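Local coordinates for delta-1-pyrroline-5-carboxylate dehydrogenase, mitochondrial (Mus musculus, PDB 4E3X), which catalyses the NAD-dependent oxidation of glutamate gamma-semialdehyde, which forms from delta-1-pyrroline-5-carboxylate, to glutamate in the second step of mitochondrial proline breakdown, at residues A92-A97 / T237-S242; A100-A105 / G270-S275; G418-E423 / Y428-I433; E492-L497 / G502-N507; L38-G43 / Q157-A162. All blocks are in the same frame, centred on the assembly; numbering follows the deposited sequence. Where two conformers were deposited one is given.

Contact 1: A92-A97 / T237-S242; sequences AKFCYA and TAMLAS
Met-239 lies against the ring of Phe-94, and its chain can be followed atom by atom across one ring face. Its CB leaves the first turn of helix 239-251 heading for strand 89-95. With chi1 at -166°, CG stands anti to the backbone N and lands over the end of the ring nearest its CB, 3.9 Å from Phe-94 CG. The chain then folds twice, chi2 61° and chi3 52°, and so curls over the ring instead of running past it. Met-239 SD consequently hangs above the face, 4.7 Å from the Phe-94 ring centroid, which makes this a rather long Met-aromatic contact. The methyl comes back down: Met-239 CE is 4.1 Å from the same centroid, offset toward the rim, and closest to Phe-94 CE1 at 3.9 Å, a CH-pi contact. Beside this pair, Ala-92 CB just reaches Leu-240 CD1 at 4.5 Å, a looser apolar touch.

Ser-242 N (3.0 Å) and Ser-242 OG (2.8 Å) both bond Ala-238 O at the start of their own helix, while Leu-240 N bonds Gln-81 OE1 of strand 78-83. The contact thus joins the four-stranded mixed sheet to the helix that follows strand 230-233 of the Rossmann-type NAD domain, with the Met-239 side chain about 7 Å from that of Lys-233, an NAD-binding residue. Between the two segments themselves, dispersion and weak sulfur- and CH-ring attraction depend on complementary shape, and the bond from Gln-81 supplies a directional link from the neighbouring strand.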
# COMPACT_ATOMS: atom_id res chain seq x y z
N ALA B 92 19.21 21.19 23.93
CA ALA B 92 19.08 19.83 24.45
C ALA B 92 20.41 19.11 24.35
O ALA B 92 21.20 19.35 23.43
CB ALA B 92 17.99 19.05 23.70
N LYS B 93 20.65 18.23 25.33
CA LYS B 93 21.74 17.27 25.31
C LYS B 93 21.07 15.91 25.26
O LYS B 93 20.25 15.60 26.11
CB LYS B 93 22.58 17.39 26.58
CG LYS B 93 23.74 16.40 26.61
CD LYS B 93 24.71 16.66 27.75
CE LYS B 93 24.13 16.23 29.07
NZ LYS B 93 25.17 16.31 30.15
N PHE B 94 21.40 15.12 24.25
CA PHE B 94 20.77 13.82 24.10
C PHE B 94 21.85 12.82 23.74
O PHE B 94 23.03 13.15 23.79
CB PHE B 94 19.60 13.86 23.09
CG PHE B 94 20.00 14.18 21.67
CD1 PHE B 94 20.13 13.16 20.74
CD2 PHE B 94 20.20 15.49 21.25
CE1 PHE B 94 20.47 13.43 19.42
CE2 PHE B 94 20.55 15.77 19.93
CZ PHE B 94 20.68 14.74 19.01
N CYS B 95 21.47 11.59 23.43
CA CYS B 95 22.46 10.61 23.02
C CYS B 95 21.93 9.71 21.93
O CYS B 95 20.73 9.53 21.77
CB CYS B 95 22.94 9.78 24.21
SG CYS B 95 21.68 8.72 24.96
N TYR B 96 22.85 9.14 21.17
CA TYR B 96 22.49 8.18 20.15
C TYR B 96 22.42 6.78 20.74
O TYR B 96 23.39 6.33 21.36
CB TYR B 96 23.53 8.18 19.03
CG TYR B 96 23.48 9.32 18.03
CD1 TYR B 96 22.36 10.12 17.86
CD2 TYR B 96 24.57 9.55 17.20
CE1 TYR B 96 22.34 11.13 16.89
CE2 TYR B 96 24.56 10.54 16.25
CZ TYR B 96 23.46 11.33 16.09
OH TYR B 96 23.49 12.31 15.12
N ALA B 97 21.31 6.08 20.52
CA ALA B 97 21.19 4.68 20.93
C ALA B 97 22.26 3.88 20.19
O ALA B 97 22.46 4.09 18.99
CB ALA B 97 19.81 4.16 20.59
N THR B 237 17.75 17.64 15.02
CA THR B 237 17.54 19.08 15.03
C THR B 237 16.12 19.48 15.44
O THR B 237 15.78 20.67 15.44
CB THR B 237 17.95 19.71 13.68
OG1 THR B 237 17.55 18.84 12.62
CG2 THR B 237 19.46 19.85 13.59
N ALA B 238 15.32 18.49 15.84
CA ALA B 238 13.99 18.74 16.42
C ALA B 238 13.80 17.96 17.72
O ALA B 238 12.67 17.66 18.11
CB ALA B 238 12.88 18.38 15.43
N MET B 239 14.90 17.62 18.38
CA MET B 239 14.82 16.71 19.53
C MET B 239 13.97 17.25 20.69
O MET B 239 13.17 16.50 21.27
CB MET B 239 16.23 16.37 20.01
CG MET B 239 16.29 15.20 20.97
SD MET B 239 15.68 13.67 20.23
CE MET B 239 16.63 13.60 18.74
N LEU B 240 14.17 18.51 21.03
CA LEU B 240 13.48 19.12 22.16
C LEU B 240 11.95 19.01 22.02
O LEU B 240 11.27 18.52 22.92
CB LEU B 240 13.91 20.59 22.28
CG LEU B 240 13.40 21.36 23.50
CD1 LEU B 240 14.05 20.86 24.79
CD2 LEU B 240 13.63 22.86 23.30
N ALA B 241 11.42 19.45 20.88
CA ALA B 241 9.98 19.35 20.67
C ALA B 241 9.51 17.90 20.50
O ALA B 241 8.41 17.55 20.94
CB ALA B 241 9.54 20.19 19.48
N SER B 242 10.33 17.07 19.86
CA SER B 242 9.94 15.67 19.65
C SER B 242 9.77 14.94 20.98
O SER B 242 8.82 14.17 21.15
CB SER B 242 10.95 14.94 18.78
OG SER B 242 10.98 15.51 17.48

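Contact 2: A100-A105 / G270-S275; sequences ALLNRA and GDTVTS
Gly-270 O is gripped twice by Thr-274 in the helix whose Thr-272 packs on Leu-102 and Asn-103: Thr-274 OG1 at 2.7 Å and Thr-274 N at 3.0 Å reach Gly-270 O from opposite faces of its carbonyl plane. One residue on, Ser-275 OG bonds Asp-271 O at 2.7 Å. These bonds stay inside the 270-275 segment, and what meets the other helix is the side of Thr-272. Its first torsion, -54°, sets OG1 beside the backbone N, where it bonds Thr-268 O one turn back, and leaves CG2 anti to that N, pointing into the notch between Leu-102 and Asn-103. There Thr-272 CG2 lies 3.8 Å from Leu-102 CB and rests against the Asn-103 side chain.

Helix 266-274 belongs to the Rossmann-type NAD domain, where it connects strands 259-261 and 279-285 of the parallel five-stranded sheet. Helix 99-118, which follows strand 89-95 of the smaller mixed sheet, packs against that domain. The Leu-102 side chain comes within about 7 Å of that of the NAD-binding residue Lys-233, and it also packs on Val-262.

Of the two Leu-102 branches, CD1 does the touching: with chi2 at 174° it continues the line of the side chain and lies 3.7 Å from Thr-272 OG1 and 3.9 Å from Thr-272 CB, at van der Waals range. The Thr-272 hydroxyl thus presents its flank to a methyl group while its polar bond runs along its own helix. Asn-103 sits at the margin of the contact. On the face of helix 99-118 turned from Thr-272, Leu-101 packs on Cys-66 and Val-68, and Arg-104 NH1 forms a salt bridge with Glu-71.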
# COMPACT_ATOMS: atom_id res chain seq x y z
N ALA B 100 23.21 -2.23 20.43
CA ALA B 100 22.67 -3.04 21.52
C ALA B 100 21.35 -2.48 22.05
O ALA B 100 20.40 -3.23 22.28
CB ALA B 100 23.69 -3.15 22.64
N LEU B 101 21.30 -1.17 22.26
CA LEU B 101 20.10 -0.57 22.82
C LEU B 101 18.95 -0.65 21.83
O LEU B 101 17.81 -0.89 22.21
CB LEU B 101 20.35 0.88 23.26
CG LEU B 101 19.14 1.59 23.88
CD1 LEU B 101 18.63 0.81 25.09
CD2 LEU B 101 19.53 2.99 24.27
N LEU B 102 19.25 -0.44 20.55
CA LEU B 102 18.22 -0.55 19.53
C LEU B 102 17.64 -1.96 19.50
O LEU B 102 16.43 -2.15 19.41
CB LEU B 102 18.77 -0.15 18.17
CG LEU B 102 19.10 1.34 18.00
CD1 LEU B 102 19.78 1.56 16.66
CD2 LEU B 102 17.85 2.22 18.12
N ASN B 103 18.51 -2.97 19.58
CA ASN B 103 18.02 -4.33 19.58
C ASN B 103 17.22 -4.67 20.85
O ASN B 103 16.24 -5.40 20.79
CB ASN B 103 19.16 -5.32 19.32
CG ASN B 103 19.52 -5.40 17.84
OD1 ASN B 103 20.68 -5.23 17.45
ND2 ASN B 103 18.52 -5.65 17.01
N ARG B 104 17.65 -4.13 21.99
CA ARG B 104 16.89 -4.27 23.22
C ARG B 104 15.51 -3.65 23.08
O ARG B 104 14.51 -4.20 23.55
CB ARG B 104 17.62 -3.60 24.37
CG ARG B 104 16.90 -3.76 25.67
CD ARG B 104 17.89 -3.96 26.79
NE ARG B 104 18.43 -2.70 27.26
CZ ARG B 104 17.77 -1.88 28.07
NH1 ARG B 104 16.54 -2.19 28.45
NH2 ARG B 104 18.33 -0.76 28.49
N ALA B 105 15.46 -2.49 22.43
CA ALA B 105 14.19 -1.80 22.21
C ALA B 105 13.26 -2.61 21.32
O ALA B 105 12.06 -2.68 21.58
CB ALA B 105 14.44 -0.42 21.60
N GLY B 270 19.31 2.63 10.58
CA GLY B 270 18.84 1.91 9.41
C GLY B 270 19.43 0.51 9.33
O GLY B 270 18.72 -0.45 9.04
N ASP B 271 20.73 0.40 9.59
CA ASP B 271 21.41 -0.90 9.57
C ASP B 271 20.76 -1.85 10.57
O ASP B 271 20.53 -3.03 10.27
CB ASP B 271 22.90 -0.77 9.96
CG ASP B 271 23.73 -0.02 8.94
OD1 ASP B 271 23.24 0.31 7.84
OD2 ASP B 271 24.92 0.21 9.25
N THR B 272 20.51 -1.34 11.77
CA THR B 272 19.97 -2.19 12.83
C THR B 272 18.55 -2.65 12.52
O THR B 272 18.24 -3.85 12.59
CB THR B 272 19.99 -1.48 14.19
OG1 THR B 272 21.31 -1.01 14.46
CG2 THR B 272 19.55 -2.44 15.29
N VAL B 273 17.66 -1.73 12.16
CA VAL B 273 16.28 -2.14 11.94
C VAL B 273 16.13 -3.05 10.71
O VAL B 273 15.32 -3.99 10.74
CB VAL B 273 15.27 -0.96 11.92
CG1 VAL B 273 15.37 -0.15 13.21
CG2 VAL B 273 15.48 -0.08 10.70
N THR B 274 16.91 -2.81 9.65
CA THR B 274 16.83 -3.65 8.46
C THR B 274 17.53 -4.99 8.62
O THR B 274 17.43 -5.84 7.76
CB THR B 274 17.35 -2.92 7.19
OG1 THR B 274 18.73 -2.58 7.36
CG2 THR B 274 16.51 -1.67 6.90
N SER B 275 18.23 -5.16 9.74
CA SER B 275 18.88 -6.44 10.06
C SER B 275 18.00 -7.33 10.92
O SER B 275 18.37 -8.48 11.19
CB SER B 275 20.21 -6.22 10.77
OG SER B 275 21.16 -5.67 9.89

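Contact 3: G418-E423 / Y428-I433; sequences GGQCNE and YVEPCI
Asn-422 and Tyr-428 form an antiparallel hydrogen-bonded pair: Asn-422 N reaches Tyr-428 O at 2.9 Å, and Tyr-428 N returns to Asn-422 O at 3.1 Å. A third backbone bond, Glu-430 N to Gln-420 O at 3.1 Å, flanks the non-hydrogen-bonded pair Cys-421 and Val-429, whose CA atoms stand 4.3 Å apart.

Beyond Gln-420 the ladder gives way to water. One molecule accepts from Gly-419 N and donates to both Gln-420 O and Glu-430 O (2.7 Å), bridging the two backbones where Gly-419 makes no direct bond to the facing strand. Farther along, the bare CA of Gly-418 makes a CA-H...O contact with Pro-431 O at 3.3 Å.

Among the side chains, the bend of Gln-420 at chi2 (88°) carries its OE1 across to Glu-430 CG, 3.4 Å away, with amide and carboxylate planes 69° apart. Cys-421 CB meets Val-429 CG2 at 4.1 Å.

The hairpin lies at the edge of the large mixed sheet. Cys-421, Val-429 and Cys-432 rest on Phe-397, Ile-400 and Leu-404 of helix 394-409, Pro-431 and Ile-433 lean on Phe-341 of helix 329-341, and strand 428-436 continues alongside strands 413-417 and 452-458.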
# COMPACT_ATOMS: atom_id res chain seq x y z
N GLY B 418 18.41 40.10 -2.20
CA GLY B 418 19.04 39.24 -1.21
C GLY B 418 20.40 38.75 -1.67
O GLY B 418 21.08 39.42 -2.45
N GLY B 419 20.80 37.59 -1.17
CA GLY B 419 22.09 37.00 -1.50
C GLY B 419 23.05 36.95 -0.33
O GLY B 419 24.09 36.29 -0.41
N GLN B 420 22.72 37.66 0.75
CA GLN B 420 23.58 37.74 1.92
C GLN B 420 23.33 36.60 2.91
O GLN B 420 22.22 36.08 3.00
CB GLN B 420 23.38 39.07 2.64
CG GLN B 420 23.43 40.31 1.74
CD GLN B 420 22.07 40.66 1.15
OE1 GLN B 420 21.08 39.95 1.35
NE2 GLN B 420 22.02 41.76 0.40
N CYS B 421 24.36 36.24 3.66
CA CYS B 421 24.21 35.30 4.77
C CYS B 421 25.30 35.52 5.82
O CYS B 421 26.37 36.04 5.51
CB CYS B 421 24.19 33.85 4.28
SG CYS B 421 25.69 33.28 3.44
N ASN B 422 25.02 35.11 7.05
CA ASN B 422 25.90 35.37 8.19
C ASN B 422 25.64 34.31 9.25
O ASN B 422 24.54 34.24 9.80
CB ASN B 422 25.60 36.77 8.75
CG ASN B 422 26.60 37.22 9.81
OD1 ASN B 422 27.17 36.41 10.53
ND2 ASN B 422 26.79 38.53 9.91
N GLU B 423 26.65 33.50 9.55
CA GLU B 423 26.48 32.45 10.56
C GLU B 423 27.23 32.72 11.86
O GLU B 423 27.49 31.79 12.63
CB GLU B 423 26.83 31.06 10.01
CG GLU B 423 28.26 30.89 9.53
CD GLU B 423 28.55 29.46 9.08
OE1 GLU B 423 27.80 28.54 9.49
OE2 GLU B 423 29.51 29.26 8.32
N TYR B 428 21.90 32.53 9.70
CA TYR B 428 21.03 33.50 9.06
C TYR B 428 21.27 33.68 7.56
O TYR B 428 22.36 34.04 7.13
CB TYR B 428 21.15 34.85 9.75
CG TYR B 428 20.35 34.99 11.03
CD1 TYR B 428 18.95 35.02 11.01
CD2 TYR B 428 20.98 35.13 12.26
CE1 TYR B 428 18.22 35.16 12.17
CE2 TYR B 428 20.26 35.28 13.42
CZ TYR B 428 18.88 35.30 13.37
OH TYR B 428 18.16 35.46 14.53
N VAL B 429 20.21 33.45 6.78
CA VAL B 429 20.23 33.65 5.34
C VAL B 429 19.10 34.60 4.96
O VAL B 429 17.95 34.38 5.32
CB VAL B 429 20.02 32.32 4.59
CG1 VAL B 429 20.09 32.52 3.08
CG2 VAL B 429 21.04 31.29 5.05
N GLU B 430 19.43 35.68 4.24
CA GLU B 430 18.40 36.59 3.74
C GLU B 430 17.56 35.89 2.67
O GLU B 430 18.05 34.99 1.98
CB GLU B 430 19.04 37.85 3.16
CG GLU B 430 19.79 38.69 4.18
CD GLU B 430 18.93 39.12 5.35
OE1 GLU B 430 19.41 39.04 6.50
OE2 GLU B 430 17.77 39.55 5.12
N PRO B 431 16.30 36.32 2.52
CA PRO B 431 15.52 35.77 1.41
C PRO B 431 16.16 36.19 0.09
O PRO B 431 16.62 37.33 -0.03
CB PRO B 431 14.14 36.42 1.58
CG PRO B 431 14.40 37.66 2.36
CD PRO B 431 15.54 37.34 3.27
N CYS B 432 16.21 35.28 -0.87
CA CYS B 432 16.89 35.55 -2.12
C CYS B 432 15.98 35.26 -3.31
O CYS B 432 15.37 34.20 -3.38
CB CYS B 432 18.17 34.70 -2.22
SG CYS B 432 19.20 35.06 -3.67
N ILE B 433 15.90 36.22 -4.22
CA ILE B 433 15.15 36.06 -5.46
C ILE B 433 16.13 36.11 -6.62
O ILE B 433 16.90 37.07 -6.74
CB ILE B 433 14.08 37.15 -5.64
CG1 ILE B 433 13.15 37.19 -4.42
CG2 ILE B 433 13.30 36.92 -6.92
CD1 ILE B 433 12.15 38.34 -4.44
O HOH W 1 20.34 35.49 0.69

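Contact 4: E492-L497 / G502-N507; sequences EATRML and GNFYIN
Phe-504 drives its ring into the groove between Thr-494 and Leu-497, and this is the close part of the contact. CG is anti to the backbone N (chi1 -175°), which carries the rim of the ring from strand 503-506 out to Thr-494 on helix 487-496. That rim does the touching: Phe-504 CE2 lies 3.4 Å from Thr-494 OG1, near the ring plane, and Phe-504 CZ is 4.1 Å from Thr-494 CA. From the other flank Leu-497 CD1 approaches Phe-504 CE1 obliquely at 3.9 Å. The hydroxyl of Thr-494 has its polar partner in Val-490 O of its own helix.

The rest is looser. A touch of Ile-506 on Thr-494 is doubtful, since Ile-506 is modelled in two conformers, and Ala-493 O stands 4.4 Å from Phe-504 CZ. Arg-495 points away, on the exposed side of the helix. The axes of helix 492-496 and strand 503-506 are 10.6 Å apart at closest, a gap bridged by side chains.

The second subunit adds to the packing through its Ile-547 on Thr-494 and its Gln-545 on Phe-504. With an angle of 169° between those two axes, this is the return half of a beta-alpha-beta crossover from strand 476-483, its last strand pairing in parallel with the neighbouring chain across the dimer interface.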
# COMPACT_ATOMS: atom_id res chain seq x y z
N GLU B 492 -7.14 23.50 -18.64
CA GLU B 492 -6.02 23.03 -19.43
C GLU B 492 -4.79 22.75 -18.56
O GLU B 492 -4.17 21.69 -18.66
CB GLU B 492 -5.66 24.05 -20.51
CG GLU B 492 -4.49 23.63 -21.41
CD GLU B 492 -4.19 24.64 -22.50
OE1 GLU B 492 -4.72 25.76 -22.45
OE2 GLU B 492 -3.42 24.30 -23.42
N ALA B 493 -4.44 23.72 -17.72
CA ALA B 493 -3.27 23.59 -16.86
C ALA B 493 -3.45 22.43 -15.89
O ALA B 493 -2.50 21.70 -15.62
CB ALA B 493 -3.02 24.89 -16.10
N THR B 494 -4.66 22.26 -15.38
CA THR B 494 -4.96 21.17 -14.47
C THR B 494 -4.72 19.82 -15.14
O THR B 494 -4.07 18.94 -14.56
CB THR B 494 -6.39 21.28 -13.93
OG1 THR B 494 -6.52 22.50 -13.18
CG2 THR B 494 -6.73 20.10 -13.03
N ARG B 495 -5.19 19.65 -16.37
CA ARG B 495 -4.93 18.42 -17.11
C ARG B 495 -3.43 18.23 -17.37
O ARG B 495 -2.90 17.13 -17.17
CB ARG B 495 -5.70 18.39 -18.43
CG ARG B 495 -7.21 18.23 -18.29
CD ARG B 495 -7.88 18.05 -19.65
NE ARG B 495 -7.70 19.21 -20.53
CZ ARG B 495 -8.56 20.22 -20.61
NH1 ARG B 495 -9.66 20.22 -19.88
NH2 ARG B 495 -8.31 21.23 -21.43
N MET B 496 -2.74 19.28 -17.81
CA MET B 496 -1.33 19.18 -18.17
C MET B 496 -0.42 18.88 -16.98
O MET B 496 0.61 18.24 -17.13
CB MET B 496 -0.85 20.45 -18.88
CG MET B 496 -1.51 20.69 -20.23
SD MET B 496 -0.88 22.14 -21.09
CE MET B 496 0.78 21.62 -21.49
N LEU B 497 -0.82 19.36 -15.80
CA LEU B 497 0.01 19.24 -14.61
C LEU B 497 -0.45 18.14 -13.66
O LEU B 497 0.01 18.06 -12.51
CB LEU B 497 0.07 20.59 -13.89
CG LEU B 497 0.68 21.72 -14.72
CD1 LEU B 497 0.51 23.06 -14.03
CD2 LEU B 497 2.15 21.43 -15.03
N GLY B 502 1.09 16.31 -6.45
CA GLY B 502 0.11 15.55 -5.71
C GLY B 502 -0.77 16.44 -4.85
O GLY B 502 -1.87 16.05 -4.46
N ASN B 503 -0.26 17.63 -4.53
CA ASN B 503 -1.06 18.68 -3.91
C ASN B 503 -1.01 19.87 -4.85
O ASN B 503 0.03 20.53 -5.00
CB ASN B 503 -0.52 19.04 -2.53
CG ASN B 503 -0.94 18.06 -1.49
OD1 ASN B 503 -0.38 16.97 -1.39
ND2 ASN B 503 -1.95 18.42 -0.70
N PHE B 504 -2.14 20.11 -5.51
CA PHE B 504 -2.22 21.09 -6.59
C PHE B 504 -3.17 22.20 -6.17
O PHE B 504 -4.24 21.94 -5.62
CB PHE B 504 -2.72 20.39 -7.86
CG PHE B 504 -2.75 21.26 -9.08
CD1 PHE B 504 -1.58 21.78 -9.63
CD2 PHE B 504 -3.95 21.53 -9.71
CE1 PHE B 504 -1.62 22.57 -10.77
CE2 PHE B 504 -3.99 22.33 -10.85
CZ PHE B 504 -2.83 22.85 -11.37
N TYR B 505 -2.76 23.43 -6.41
CA TYR B 505 -3.46 24.59 -5.89
C TYR B 505 -3.85 25.53 -7.00
O TYR B 505 -3.05 25.84 -7.88
CB TYR B 505 -2.56 25.31 -4.88
CG TYR B 505 -2.27 24.47 -3.66
CD1 TYR B 505 -1.13 23.66 -3.60
CD2 TYR B 505 -3.14 24.46 -2.58
CE1 TYR B 505 -0.87 22.88 -2.47
CE2 TYR B 505 -2.88 23.69 -1.46
CZ TYR B 505 -1.76 22.89 -1.41
OH TYR B 505 -1.53 22.13 -0.27
N ILE B 506 -5.11 25.97 -6.98
CA ILE B 506 -5.56 26.96 -7.94
C ILE B 506 -5.82 28.26 -7.18
O ILE B 506 -6.68 28.32 -6.29
CB ILE B 506 -6.81 26.49 -8.69
CG1 ILE B 506 -6.49 25.20 -9.45
CG2 ILE B 506 -7.30 27.57 -9.65
CD1 ILE B 506 -7.69 24.52 -9.99
N ASN B 507 -5.03 29.27 -7.52
CA ASN B 507 -5.13 30.58 -6.87
C ASN B 507 -4.89 30.53 -5.36
O ASN B 507 -5.50 31.26 -4.59
CB ASN B 507 -6.45 31.25 -7.25
CG ASN B 507 -6.52 31.54 -8.73
OD1 ASN B 507 -5.51 31.91 -9.33
ND2 ASN B 507 -7.69 31.37 -9.33

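Contact 5: L38-G43 / Q157-A162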
# COMPACT_ATOMS: atom_id res chain seq x y z
N LEU B 38 -4.80 29.97 16.44
CA LEU B 38 -4.90 31.12 17.33
C LEU B 38 -4.18 32.33 16.75
O LEU B 38 -3.29 32.18 15.91
CB LEU B 38 -4.34 30.78 18.72
CG LEU B 38 -4.90 29.52 19.38
CD1 LEU B 38 -4.33 29.33 20.77
CD2 LEU B 38 -6.42 29.57 19.42
N ALA B 39 -4.55 33.52 17.21
CA ALA B 39 -4.04 34.76 16.63
C ALA B 39 -2.82 35.35 17.34
O ALA B 39 -2.05 36.08 16.72
CB ALA B 39 -5.15 35.81 16.55
N PHE B 40 -2.67 35.06 18.63
CA PHE B 40 -1.57 35.57 19.44
C PHE B 40 -1.48 37.10 19.43
O PHE B 40 -0.39 37.67 19.48
CB PHE B 40 -0.23 34.95 19.01
CG PHE B 40 -0.20 33.45 19.16
CD1 PHE B 40 0.30 32.86 20.30
CD2 PHE B 40 -0.71 32.64 18.16
CE1 PHE B 40 0.31 31.49 20.44
CE2 PHE B 40 -0.71 31.27 18.30
CZ PHE B 40 -0.20 30.69 19.44
N SER B 41 -2.63 37.75 19.38
CA SER B 41 -2.69 39.21 19.44
C SER B 41 -2.35 39.69 20.85
O SER B 41 -2.43 38.93 21.81
CB SER B 41 -4.08 39.72 19.06
OG SER B 41 -4.42 39.34 17.74
N GLN B 42 -1.96 40.95 20.96
CA GLN B 42 -1.70 41.55 22.26
C GLN B 42 -2.97 41.51 23.10
O GLN B 42 -4.03 41.94 22.66
CB GLN B 42 -1.21 42.99 22.09
CG GLN B 42 0.09 43.10 21.30
N GLY B 43 -2.86 40.95 24.30
CA GLY B 43 -4.01 40.82 25.18
C GLY B 43 -4.60 39.43 25.19
O GLY B 43 -5.44 39.11 26.04
N GLN B 157 4.38 29.81 12.45
CA GLN B 157 4.83 28.56 11.87
C GLN B 157 4.80 27.44 12.92
O GLN B 157 4.47 26.31 12.62
CB GLN B 157 6.22 28.70 11.23
CG GLN B 157 6.21 29.50 9.93
CD GLN B 157 5.26 28.92 8.90
OE1 GLN B 157 5.32 27.73 8.59
NE2 GLN B 157 4.36 29.75 8.39
N ALA B 158 5.12 27.78 14.17
CA ALA B 158 5.04 26.78 15.23
C ALA B 158 3.58 26.40 15.48
O ALA B 158 3.26 25.22 15.65
CB ALA B 158 5.68 27.31 16.48
N GLU B 159 2.71 27.40 15.49
CA GLU B 159 1.29 27.20 15.76
C GLU B 159 0.62 26.27 14.76
O GLU B 159 -0.13 25.37 15.15
CB GLU B 159 0.56 28.54 15.81
CG GLU B 159 -0.96 28.46 15.67
CD GLU B 159 -1.67 27.96 16.92
OE1 GLU B 159 -1.01 27.58 17.91
OE2 GLU B 159 -2.92 27.96 16.91
N ILE B 160 0.89 26.46 13.47
CA ILE B 160 0.26 25.61 12.47
C ILE B 160 0.81 24.20 12.45
O ILE B 160 0.17 23.29 11.93
CB ILE B 160 0.30 26.22 11.05
CG1 ILE B 160 1.73 26.26 10.50
CG2 ILE B 160 -0.36 27.59 11.03
CD1 ILE B 160 1.82 26.83 9.08
N ASP B 161 1.99 24.01 13.05
CA ASP B 161 2.71 22.74 13.05
C ASP B 161 2.52 21.97 14.36
O ASP B 161 1.76 21.00 14.42
CB ASP B 161 4.20 23.02 12.78
CG ASP B 161 5.10 21.81 13.02
OD1 ASP B 161 4.60 20.67 13.04
OD2 ASP B 161 6.33 22.02 13.18
N ALA B 162 3.21 22.41 15.41
CA ALA B 162 3.25 21.67 16.68
C ALA B 162 1.91 21.62 17.38
O ALA B 162 1.63 20.70 18.14
CB ALA B 162 4.31 22.25 17.60
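Leu-38 and Phe-40 bracket the carboxylate of Glu-159, where the loop ahead of helix 45-55 lies against helix 155-180 of the aldehyde dehydrogenase fold. The first shell rests on one direct bond: Leu-38 N donates to Glu-159 OE2 at 2.8 Å, almost straight (176° at the hydrogen), although it meets the oxygen from above the carboxylate plane. Leu-38 CG covers the same oxygen at 3.5 Å. Phe-40 presents the edge of its ring, with CZ 3.6 Å from Glu-159 OE1 and CE2 3.7 Å from Glu-159 CD. Because Glu-159 CD lies in the ring plane, the carboxylate meets the rim, whose hydrogens carry slight positive charge; the planes of the two groups are turned 78° apart.

What aims the group is a bend in the Glu-159 chain. Chi2 of 75° turns the carboxylate toward the loop after CB and CG have passed Phe-40 CE2, each at 3.9 Å.

In the second shell, Arg-140 forms a salt bridge to Glu-159 OE2, which probably keeps this buried acid ionised. Leu-144, also of helix 140-151, packs on both Phe-40 and Glu-159, and Glu-46 of helix 45-55 bonds Phe-40 N. Farther out, Asp-161 bonds the backbone N atoms of Thr-213 and Ala-214 at the start of helix 213-225. Helix 155-180 has a wider pi-type turn at 159-162; just ahead of it, Ala-158 O accepts from both Ala-162 N (2.8 Å) and Asp-161 N (3.1 Å).

Overall arrangement
Contacts 1 and 2 are neighbours in the NAD half of the subunit: strand 89-95 runs on into helix 99-118, and Ala-97 CB meets Leu-102 CD2 at 3.7 Å. Both are buried and joined by van der Waals packing. Contacts 3 and 4 belong to the same large mixed sheet, with centres about 31 Å apart, but differ in kind: the partly exposed hairpin of contact 3 relies on backbone bonds and a water, whereas contact 4 is aromatic packing next to the second subunit. Contact 5, with nearest atoms about 6 Å from contact 1, is buried yet polar, pairing a carboxylate with a backbone N. Contacts 2 and 4 lie on opposite sides of the chain's centre.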